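Local coordinates for protein dextranase (Pseudarthrobacter oxydans, PDB 6NZS) that catalyses the endohydrolysis of alpha-1,6-glucosidic linkages in dextran, as a family 49 glycoside hydrolase with an Ig-like N-terminal domain and a beta-solenoid, at residues Val98-Arg103 with Met186-Glu191; Thr109-Val114 with Asp131-Lys136. All coordinates share one frame; numbering follows the deposited sequence.

Contact 1 of 2, residues Val98-Arg103 with Met186-Glu191; sequences VDVSLR and MMIFAE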
ATOM      1  N   VAL A  98       3.994  -1.622  24.343  1.00 11.19           N
ATOM      2  CA  VAL A  98       3.315  -0.463  23.766  1.00 11.85           C
ATOM      3  C   VAL A  98       1.939  -0.356  24.404  1.00 11.82           C
ATOM      4  O   VAL A  98       1.146  -1.298  24.318  1.00 12.17           O
ATOM      5  CB  VAL A  98       3.191  -0.595  22.242  1.00 11.61           C
ATOM      6  CG1 VAL A  98       2.506   0.618  21.680  1.00 13.48           C
ATOM      7  CG2 VAL A  98       4.569  -0.765  21.615  1.00 14.87           C
ATOM      8  N   ASP A  99       1.654   0.780  25.047  1.00 10.78           N
ATOM      9  CA  ASP A  99       0.319   1.055  25.578  1.00 11.39           C
ATOM     10  C   ASP A  99      -0.471   1.802  24.515  1.00 11.69           C
ATOM     11  O   ASP A  99      -0.014   2.838  24.018  1.00 12.40           O
ATOM     12  CB  ASP A  99       0.394   1.950  26.821  1.00 12.78           C
ATOM     13  CG  ASP A  99       1.127   1.301  27.972  1.00 18.60           C
ATOM     14  OD1 ASP A  99       0.742   0.188  28.369  1.00 23.48           O
ATOM     15  OD2 ASP A  99       2.081   1.917  28.485  1.00 22.47           O
ATOM     16  N   VAL A 100      -1.653   1.293  24.177  1.00 10.35           N
ATOM     17  CA  VAL A 100      -2.546   1.970  23.240  1.00 10.70           C
ATOM     18  C   VAL A 100      -3.838   2.269  23.976  1.00 11.02           C
ATOM     19  O   VAL A 100      -4.472   1.355  24.519  1.00 10.47           O
ATOM     20  CB  VAL A 100      -2.829   1.144  21.976  1.00 10.60           C
ATOM     21  CG1 VAL A 100      -3.585   2.009  20.972  1.00 12.47           C
ATOM     22  CG2 VAL A 100      -1.535   0.639  21.367  1.00 12.02           C
ATOM     23  N   SER A 101      -4.225   3.541  23.995  1.00 10.27           N
ATOM     24  CA  SER A 101      -5.418   4.000  24.690  1.00 11.73           C
ATOM     25  C   SER A 101      -6.406   4.564  23.680  1.00 11.22           C
ATOM     26  O   SER A 101      -6.027   5.336  22.790  1.00 11.26           O
ATOM     27  CB  SER A 101      -5.064   5.084  25.706  1.00 13.53           C
ATOM     28  OG  SER A 101      -4.238   4.553  26.727  1.00 15.95           O
ATOM     29  N   LEU A 102      -7.668   4.176  23.828  1.00 11.76           N
ATOM     30  CA  LEU A 102      -8.752   4.698  23.010  1.00 11.75           C
ATOM     31  C   LEU A 102      -9.272   5.969  23.674  1.00 14.60           C
ATOM     32  O   LEU A 102      -9.568   5.968  24.875  1.00 16.66           O
ATOM     33  CB  LEU A 102      -9.850   3.637  22.924  1.00 13.88           C
ATOM     34  CG  LEU A 102     -11.075   3.890  22.046  1.00 13.38           C
ATOM     35  CD1 LEU A 102     -10.688   4.194  20.599  1.00 14.79           C
ATOM     36  CD2 LEU A 102     -12.012   2.692  22.105  1.00 15.03           C
ATOM     37  N   ARG A 103      -9.374   7.052  22.897  1.00 13.26           N
ATOM     38  CA  ARG A 103      -9.673   8.390  23.406  1.00 14.25           C
ATOM     39  C   ARG A 103     -11.155   8.738  23.376  1.00 15.08           C
ATOM     40  O   ARG A 103     -11.526   9.820  23.845  1.00 18.62           O
ATOM     41  CB  ARG A 103      -8.937   9.450  22.574  1.00 13.71           C
ATOM     42  CG  ARG A 103      -7.429   9.469  22.739  1.00 14.79           C
ATOM     43  CD  ARG A 103      -6.786  10.617  21.951  1.00 15.83           C
ATOM     44  NE  ARG A 103      -7.329  11.940  22.284  1.00 19.00           N
ATOM     45  CZ  ARG A 103      -6.898  12.707  23.285  1.00 17.99           C
ATOM     46  NH1 ARG A 103      -5.921  12.292  24.079  1.00 22.09           N
ATOM     47  NH2 ARG A 103      -7.455  13.890  23.505  1.00 20.71           N
ATOM     48  N   MET A 186      -5.829   2.286  13.307  1.00  8.72           N
ATOM     49  CA  MET A 186      -4.655   2.620  14.110  1.00  9.55           C
ATOM     50  C   MET A 186      -3.530   1.677  13.711  1.00  8.41           C
ATOM     51  O   MET A 186      -3.574   0.486  14.042  1.00  9.65           O
ATOM     52  CB  MET A 186      -4.947   2.493  15.607  1.00  9.18           C
ATOM     53  CG  MET A 186      -3.721   2.746  16.498  1.00  9.46           C
ATOM     54  SD  MET A 186      -3.038   4.406  16.268  1.00  9.50           S
ATOM     55  CE  MET A 186      -1.568   4.306  17.289  1.00 10.81           C
ATOM     56  N   MET A 187      -2.520   2.212  13.021  1.00  8.12           N
ATOM     57  CA  MET A 187      -1.352   1.450  12.614  1.00  7.74           C
ATOM     58  C   MET A 187      -0.184   1.792  13.522  1.00 10.71           C
ATOM     59  O   MET A 187       0.000   2.949  13.910  1.00 11.21           O
ATOM     60  CB  MET A 187      -0.978   1.808  11.176  1.00  9.92           C
ATOM     61  CG  MET A 187      -1.119   0.656  10.208  1.00 14.60           C
ATOM     62  SD  MET A 187      -2.794   0.013  10.155  1.00 14.50           S
ATOM     63  CE  MET A 187      -3.672   1.504   9.662  1.00 17.66           C
ATOM     64  N   ILE A 188       0.601   0.776  13.864  1.00  8.10           N
ATOM     65  CA  ILE A 188       1.867   0.964  14.564  1.00  8.35           C
ATOM     66  C   ILE A 188       2.986   0.523  13.634  1.00  8.98           C
ATOM     67  O   ILE A 188       2.965  -0.599  13.109  1.00  9.07           O
ATOM     68  CB  ILE A 188       1.923   0.182  15.887  1.00  9.62           C
ATOM     69  CG1 ILE A 188       0.853   0.695  16.855  1.00  9.67           C
ATOM     70  CG2 ILE A 188       3.325   0.291  16.516  1.00 10.51           C
ATOM     71  CD1 ILE A 188       0.744  -0.105  18.147  1.00 11.91           C
ATOM     72  N   PHE A 189       3.952   1.407  13.423  1.00  7.29           N
ATOM     73  CA  PHE A 189       5.134   1.106  12.634  1.00  8.07           C
ATOM     74  C   PHE A 189       6.301   1.098  13.624  1.00  9.11           C
ATOM     75  O   PHE A 189       6.871   2.143  13.943  1.00  9.72           O
ATOM     76  CB  PHE A 189       5.339   2.164  11.548  1.00  9.01           C
ATOM     77  CG  PHE A 189       4.187   2.297  10.573  1.00  9.98           C
ATOM     78  CD1 PHE A 189       3.320   1.235  10.305  1.00  9.39           C
ATOM     79  CD2 PHE A 189       3.995   3.498   9.908  1.00 10.57           C
ATOM     80  CE1 PHE A 189       2.278   1.386   9.390  1.00  9.39           C
ATOM     81  CE2 PHE A 189       2.966   3.651   8.996  1.00 10.32           C
ATOM     82  CZ  PHE A 189       2.102   2.592   8.736  1.00  9.83           C
ATOM     83  N   ALA A 190       6.617  -0.094  14.142  1.00  8.03           N
ATOM     84  CA  ALA A 190       7.719  -0.300  15.082  1.00  9.12           C
ATOM     85  C   ALA A 190       8.935  -0.621  14.234  1.00  9.79           C
ATOM     86  O   ALA A 190       9.075  -1.740  13.737  1.00  9.69           O
ATOM     87  CB  ALA A 190       7.388  -1.447  16.032  1.00  9.72           C
ATOM     88  N   GLU A 191       9.801   0.368  14.043  1.00  8.47           N
ATOM     89  CA  GLU A 191      10.853   0.280  13.054  1.00  9.84           C
ATOM     90  C   GLU A 191      12.210   0.105  13.723  1.00  9.68           C
ATOM     91  O   GLU A 191      12.456   0.649  14.803  1.00  9.58           O
ATOM     92  CB  GLU A 191      10.879   1.551  12.196  1.00 10.77           C
ATOM     93  CG  GLU A 191       9.569   1.829  11.458  1.00 11.36           C
ATOM     94  CD  GLU A 191       9.156   0.688  10.577  1.00 15.82           C
ATOM     95  OE1 GLU A 191       9.832   0.492   9.562  1.00 16.29           O
ATOM     96  OE2 GLU A 191       8.149  -0.006  10.871  1.00 16.40           O
TER
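Val98 and Val100 meet Ile188 in a purely apolar face-to-face packing of two strands, 96-102 and 176-192, inside the Ig-like N-terminal domain. The nearest CA atoms, Val98 with Ile188 and Val100 with Met186, are 9.4 Å apart, too far for adjacent strands, and the CB atoms of Val98, Val100 and Ile188 point across the gap, as in packed layers. One methyl carries the contact. Ile188 CD1 lies 4.0 Å from Val98 CG1 and equally 4.0 Å from Val100 CG2, so it bridges two residues on the same face of their strand. The approaches differ: Val100 and Ile188 come tip to tip, whereas the Val98 and Ile188 side chains run alongside each other in opposite senses. Ile188 gains this reach from an extended outer chain, CD1 being anti to CA about the CB-CG1 bond (chi2 175°). All three residues are buried, and neighbours close the layer: Leu39 touches both Val98 and Ile188, Ile135 packs on Val100, and Phe90, Phe146 and Val148 touch Ile188. On the other face of strand 96-102, Asp99 OD1 pairs with Lys134 NZ. With methyls making the closest contacts and Met186 flanking them, dispersion and exclusion of water hold these strands together, and directional bonding contributes nothing between them.

Contact 2 of 2, residues Thr109-Val114 with Asp131-Lys136; sequences TSADQV and DTVKIK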
ATOM      1  N   THR A 109     -13.837  -4.688  27.570  1.00 13.35           N
ATOM      2  CA  THR A 109     -13.923  -5.565  28.728  1.00 15.92           C
ATOM      3  C   THR A 109     -12.718  -6.486  28.883  1.00 15.33           C
ATOM      4  O   THR A 109     -12.518  -7.041  29.969  1.00 13.43           O
ATOM      5  CB  THR A 109     -15.237  -6.362  28.703  1.00 19.40           C
ATOM      6  OG1 THR A 109     -15.382  -7.017  27.443  1.00 25.43           O
ATOM      7  CG2 THR A 109     -16.425  -5.424  28.912  1.00 25.37           C
ATOM      8  N   SER A 110     -11.888  -6.634  27.857  1.00 12.90           N
ATOM      9  CA  SER A 110     -10.752  -7.539  27.940  1.00 12.69           C
ATOM     10  C   SER A 110      -9.780  -7.198  26.829  1.00 13.87           C
ATOM     11  O   SER A 110     -10.125  -6.508  25.864  1.00 13.92           O
ATOM     12  CB  SER A 110     -11.201  -8.992  27.793  1.00 13.36           C
ATOM     13  OG  SER A 110     -11.598  -9.250  26.463  1.00 13.89           O
ATOM     14  N   ALA A 111      -8.567  -7.735  26.954  1.00 13.57           N
ATOM     15  CA  ALA A 111      -7.577  -7.562  25.903  1.00 13.40           C
ATOM     16  C   ALA A 111      -7.986  -8.268  24.619  1.00 14.82           C
ATOM     17  O   ALA A 111      -7.495  -7.908  23.541  1.00 15.25           O
ATOM     18  CB  ALA A 111      -6.208  -8.056  26.379  1.00 16.49           C
ATOM     19  N   ASP A 112      -8.888  -9.248  24.712  1.00 14.16           N
ATOM     20  CA  ASP A 112      -9.394  -9.916  23.520  1.00 15.52           C
ATOM     21  C   ASP A 112     -10.209  -8.978  22.643  1.00 15.76           C
ATOM     22  O   ASP A 112     -10.373  -9.252  21.448  1.00 17.28           O
ATOM     23  CB  ASP A 112     -10.253 -11.123  23.901  1.00 17.79           C
ATOM     24  CG  ASP A 112     -10.453 -12.078  22.740  1.00 23.70           C
ATOM     25  OD1 ASP A 112      -9.440 -12.508  22.152  1.00 25.30           O
ATOM     26  OD2 ASP A 112     -11.612 -12.400  22.421  1.00 24.51           O
ATOM     27  N   GLN A 113     -10.720  -7.884  23.202  1.00 13.87           N
ATOM     28  CA  GLN A 113     -11.417  -6.877  22.412  1.00 13.13           C
ATOM     29  C   GLN A 113     -10.469  -5.918  21.710  1.00 13.18           C
ATOM     30  O   GLN A 113     -10.923  -4.948  21.093  1.00 14.48           O
ATOM     31  CB  GLN A 113     -12.442  -6.127  23.268  1.00 14.35           C
ATOM     32  CG  GLN A 113     -13.652  -6.985  23.626  1.00 15.68           C
ATOM     33  CD  GLN A 113     -14.839  -6.167  24.080  1.00 17.85           C
ATOM     34  OE1 GLN A 113     -14.684  -5.097  24.658  1.00 21.90           O
ATOM     35  NE2 GLN A 113     -16.041  -6.668  23.806  1.00 23.68           N
ATOM     36  N   VAL A 114      -9.167  -6.161  21.776  1.00 12.15           N
ATOM     37  CA  VAL A 114      -8.209  -5.483  20.916  1.00 13.23           C
ATOM     38  C   VAL A 114      -7.539  -6.559  20.082  1.00 15.62           C
ATOM     39  O   VAL A 114      -6.761  -7.366  20.609  1.00 16.92           O
ATOM     40  CB  VAL A 114      -7.170  -4.685  21.709  1.00 12.28           C
ATOM     41  CG1 VAL A 114      -6.193  -4.026  20.741  1.00 13.45           C
ATOM     42  CG2 VAL A 114      -7.844  -3.645  22.574  1.00 15.20           C
ATOM     43  N   ASP A 131      -9.903   1.315  28.964  1.00 11.75           N
ATOM     44  CA  ASP A 131      -9.631   1.928  27.664  1.00 12.56           C
ATOM     45  C   ASP A 131      -8.199   1.748  27.179  1.00 12.46           C
ATOM     46  O   ASP A 131      -7.827   2.358  26.168  1.00 12.64           O
ATOM     47  CB  ASP A 131     -10.054   3.405  27.607  1.00 18.23           C
ATOM     48  CG  ASP A 131      -9.374   4.262  28.647  1.00 18.51           C
ATOM     49  OD1 ASP A 131      -8.342   3.854  29.224  1.00 16.79           O
ATOM     50  OD2 ASP A 131      -9.879   5.384  28.881  1.00 24.48           O
ATOM     51  N   THR A 132      -7.395   0.913  27.838  1.00 11.09           N
ATOM     52  CA  THR A 132      -5.973   0.825  27.521  1.00 11.39           C
ATOM     53  C   THR A 132      -5.486  -0.617  27.505  1.00 10.70           C
ATOM     54  O   THR A 132      -5.655  -1.347  28.489  1.00 11.74           O
ATOM     55  CB  THR A 132      -5.149   1.610  28.548  1.00 13.96           C
ATOM     56  OG1 THR A 132      -5.554   2.987  28.545  1.00 15.23           O
ATOM     57  CG2 THR A 132      -3.661   1.510  28.228  1.00 14.11           C
ATOM     58  N   VAL A 133      -4.843  -1.009  26.406  1.00 10.84           N
ATOM     59  CA  VAL A 133      -4.209  -2.313  26.272  1.00 10.78           C
ATOM     60  C   VAL A 133      -2.705  -2.101  26.169  1.00 11.26           C
ATOM     61  O   VAL A 133      -2.238  -1.076  25.658  1.00 13.11           O
ATOM     62  CB  VAL A 133      -4.755  -3.050  25.026  1.00 13.12           C
ATOM     63  CG1 VAL A 133      -4.380  -2.302  23.732  1.00 14.34           C
ATOM     64  CG2 VAL A 133      -4.282  -4.488  24.973  1.00 16.64           C
ATOM     65  N   LYS A 134      -1.946  -3.066  26.682  1.00 11.52           N
ATOM     66  CA  LYS A 134      -0.494  -3.101  26.554  1.00 11.73           C
ATOM     67  C   LYS A 134      -0.133  -4.265  25.641  1.00 13.28           C
ATOM     68  O   LYS A 134      -0.595  -5.390  25.858  1.00 15.00           O
ATOM     69  CB  LYS A 134       0.165  -3.287  27.931  1.00 15.09           C
ATOM     70  CG  LYS A 134       1.608  -2.787  28.040  1.00 19.70           C
ATOM     71  CD  LYS A 134       2.210  -3.081  29.426  1.00 18.18           C
ATOM     72  CE  LYS A 134       1.509  -2.269  30.501  1.00 23.72           C
ATOM     73  NZ  LYS A 134       1.972  -0.845  30.533  1.00 22.69           N
ATOM     74  N   ILE A 135       0.675  -3.994  24.615  1.00 11.28           N
ATOM     75  CA  ILE A 135       1.058  -4.975  23.602  1.00 11.02           C
ATOM     76  C   ILE A 135       2.572  -5.134  23.633  1.00 11.21           C
ATOM     77  O   ILE A 135       3.304  -4.139  23.549  1.00 12.25           O
ATOM     78  CB  ILE A 135       0.620  -4.516  22.199  1.00 11.35           C
ATOM     79  CG1 ILE A 135      -0.886  -4.279  22.165  1.00 13.75           C
ATOM     80  CG2 ILE A 135       1.035  -5.529  21.135  1.00 12.45           C
ATOM     81  CD1 ILE A 135      -1.312  -3.399  21.005  1.00 13.32           C
ATOM     82  N   LYS A 136       3.047  -6.376  23.714  1.00 11.85           N
ATOM     83  CA  LYS A 136       4.486  -6.629  23.694  1.00 11.09           C
ATOM     84  C   LYS A 136       4.917  -6.842  22.251  1.00 10.76           C
ATOM     85  O   LYS A 136       4.510  -7.818  21.612  1.00 12.69           O
ATOM     86  CB  LYS A 136       4.855  -7.836  24.545  1.00 13.12           C
ATOM     87  CG  LYS A 136       6.366  -8.008  24.650  1.00 15.76           C
ATOM     88  CD  LYS A 136       6.713  -9.236  25.467  1.00 23.53           C
ATOM     89  CE  LYS A 136       7.270  -8.851  26.818  1.00 32.08           C
ATOM     90  NZ  LYS A 136       8.552  -9.559  27.054  1.00 36.00           N
TER
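Val114 packs against Val133 where a short 3-10 turn, 111-113, leads into a strand of the Ig-like domain and faces strand 132-137. Apolar contact alone joins the two segments. The valines are tip to tip, both buried, and Val133 CG1 is the centre of the meeting: it sits 3.9 Å from Val114 CG2 and lies against CG1 of that residue as well. Its position follows from chi1 of 65°, which puts CG1 between the backbone N and the carbonyl carbon of Val133 and leaves CG2 to face the turn. There Ala111 meets it obliquely, CB grazing Val133 CG2 at 4.3 Å. Phe150 of strand 144-150 packs on both valines and extends the apolar layer.

Hydrogen bonds shape the turn itself. Gln113 N donates to Ser110 O at 3.1 Å and Val114 N to Ala111 O at 3.0 Å, two successive i to i-3 bonds that give the 3-10 pitch and precede a Val114 turned toward Val133. A weak bond of 3.2 Å runs from Asp112 N to Ser110 OG. The extended Gln113 side chain reaches to Thr109, and its OE1 accepts Thr109 N at 3.1 Å, with the donor standing 51° out of the carbonyl plane.

Of the four segments, the chain reaches 98-103 first, on strand 96-102, which opens contact 1. It then enters 109-114, passes strands 114-117 and 125-129 and returns at 131-136, where contact 2 closes a short loop with 16 residues between the nearest ends. Only much later does 186-191 close contact 1, so the shorter loop lies wholly within the longer and the two do not cross. Their centres are 11 Å apart. Strands 96-102 and 132-137 are antiparallel sheet neighbours, whereas 114-117 pairs with 144-150, which in turn pairs with 176-192. Both contacts therefore join these two sets of strands, contact 2 through the turn before strand 114-117.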